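Local coordinates for protein ubiquitin (Sulfolobus solfataricus, PDB 4WWM) that probably serves as a ubiquitin-like protein modifier of the Urm1 family, a kind implicated in the proteasome pathway of a related archaeon and associated with tRNA processing, at residues I5-L10 against I73-P78. Sequence-based numbering, arbitrary orientation.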
# COMPACT_ATOMS: atom_id res chain seq x y z
N ILE A 5 -1.09 -5.47 -3.98
CA ILE A 5 -1.05 -6.83 -3.48
C ILE A 5 -0.75 -6.84 -1.99
O ILE A 5 0.25 -6.27 -1.54
CB ILE A 5 0.01 -7.68 -4.22
CG1 ILE A 5 -0.28 -7.68 -5.73
CG2 ILE A 5 0.02 -9.11 -3.68
CD1 ILE A 5 0.72 -8.49 -6.57
N LEU A 6 -1.61 -7.49 -1.21
CA LEU A 6 -1.42 -7.62 0.23
C LEU A 6 -0.69 -8.92 0.54
O LEU A 6 -0.90 -9.93 -0.14
CB LEU A 6 -2.76 -7.56 0.97
CG LEU A 6 -3.60 -6.30 0.77
CD1 LEU A 6 -4.91 -6.42 1.52
CD2 LEU A 6 -2.86 -5.06 1.23
N LYS A 7 0.17 -8.88 1.56
CA LYS A 7 0.92 -10.06 1.98
C LYS A 7 0.70 -10.33 3.47
O LYS A 7 0.34 -9.44 4.23
CB LYS A 7 2.42 -9.87 1.71
CG LYS A 7 2.79 -9.78 0.24
CD LYS A 7 2.66 -11.13 -0.45
CE LYS A 7 2.89 -11.01 -1.94
NZ LYS A 7 2.53 -12.26 -2.66
N GLY A 8 0.94 -11.58 3.86
CA GLY A 8 0.87 -11.96 5.26
C GLY A 8 -0.50 -11.76 5.87
O GLY A 8 -1.52 -11.92 5.20
N PRO A 9 -0.54 -11.42 7.17
CA PRO A 9 -1.80 -11.23 7.89
C PRO A 9 -2.71 -10.16 7.31
O PRO A 9 -3.91 -10.18 7.57
CB PRO A 9 -1.35 -10.83 9.30
CG PRO A 9 -0.00 -11.43 9.44
CD PRO A 9 0.62 -11.35 8.08
N LEU A 10 -2.15 -9.23 6.54
CA LEU A 10 -2.95 -8.14 5.97
C LEU A 10 -4.05 -8.70 5.07
O LEU A 10 -5.12 -8.10 4.95
CB LEU A 10 -2.07 -7.18 5.17
CG LEU A 10 -1.07 -6.32 5.94
CD1 LEU A 10 -0.34 -5.38 4.99
CD2 LEU A 10 -1.74 -5.53 7.06
N ILE A 73 2.99 -2.30 -9.75
CA ILE A 73 2.56 -3.28 -8.76
C ILE A 73 3.03 -2.86 -7.38
O ILE A 73 4.23 -2.75 -7.13
CB ILE A 73 3.10 -4.68 -9.09
CG1 ILE A 73 2.60 -5.13 -10.47
CG2 ILE A 73 2.66 -5.68 -8.02
CD1 ILE A 73 3.21 -6.43 -10.96
N ILE A 74 2.07 -2.61 -6.50
CA ILE A 74 2.35 -2.17 -5.14
C ILE A 74 2.12 -3.31 -4.15
O ILE A 74 0.99 -3.76 -3.98
CB ILE A 74 1.46 -0.97 -4.75
CG1 ILE A 74 1.68 0.19 -5.73
CG2 ILE A 74 1.76 -0.53 -3.32
CD1 ILE A 74 0.67 1.31 -5.59
N GLU A 75 3.18 -3.76 -3.50
CA GLU A 75 3.07 -4.83 -2.50
C GLU A 75 3.14 -4.24 -1.10
O GLU A 75 4.09 -3.53 -0.78
CB GLU A 75 4.17 -5.87 -2.69
CG GLU A 75 4.13 -6.60 -4.01
CD GLU A 75 5.29 -7.56 -4.17
OE1 GLU A 75 5.44 -8.46 -3.32
OE2 GLU A 75 6.06 -7.42 -5.14
N ILE A 76 2.14 -4.54 -0.28
CA ILE A 76 2.13 -4.10 1.11
C ILE A 76 2.42 -5.30 1.99
O ILE A 76 1.65 -6.26 2.04
CB ILE A 76 0.79 -3.44 1.49
CG1 ILE A 76 0.44 -2.36 0.47
CG2 ILE A 76 0.88 -2.84 2.89
CD1 ILE A 76 -0.92 -1.74 0.67
N ILE A 77 3.56 -5.24 2.68
CA ILE A 77 4.12 -6.38 3.39
C ILE A 77 4.31 -6.09 4.88
O ILE A 77 5.06 -5.18 5.24
CB ILE A 77 5.48 -6.79 2.79
CG1 ILE A 77 5.35 -7.01 1.28
CG2 ILE A 77 6.02 -8.04 3.48
CD1 ILE A 77 6.67 -7.21 0.57
N PRO A 78 3.66 -6.87 5.75
CA PRO A 78 3.93 -6.70 7.18
C PRO A 78 5.17 -7.48 7.63
O PRO A 78 5.43 -8.56 7.11
CB PRO A 78 2.67 -7.26 7.84
CG PRO A 78 2.20 -8.31 6.90
CD PRO A 78 2.57 -7.84 5.51
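Leu10 turns its CG anti to its own carbonyl carbon (chi1 -68°) and reaches CD1 forward through chi2, while Ile76 keeps CG2 anti to its backbone N; the two side chains cross at about a right angle, with Leu10 CD1 3.5 Å from Ile76 CG2. Leu10 also slides past Pro78, its CD1 3.8 Å from Pro78 CD. On the face of the sheet that carries Ile76, Leu6 lies alongside it, Leu6 CD2 to Ile76 CD1 at 3.9 Å, and Leu30 of helix 26-33 packs on Ile76 too. An alanine at Leu10 would probably open a gap beside Ile76 CG2 and strip the Pro78 ring of its leucine contact, leaving Pro9 as its apolar neighbour. The backbones pair in parallel: Ile5 N gives to Ile74 O (2.7 Å), Ile76 N to Ile5 O (2.9 Å) and Lys7 N, less straight at 140°, to Ile76 O. Pro78 has no N-H to continue the ladder; its CD sits against Lys7 O instead. From Lys7 to Leu10 the chain makes a type II' turn, with Gly8 at positive phi, that leads into helix 10-14. The other face holds Ile5 CD1 against Ile73 CG2 (3.7 Å), and Lys7 NZ stays 4.8 Å from Glu75 OE1. This is the central parallel pair of the ubiquitin-like beta-grasp sheet: apolar toward helix 26-33, mixed on the other face, where Lys7 and Glu75 probably attract each other only loosely.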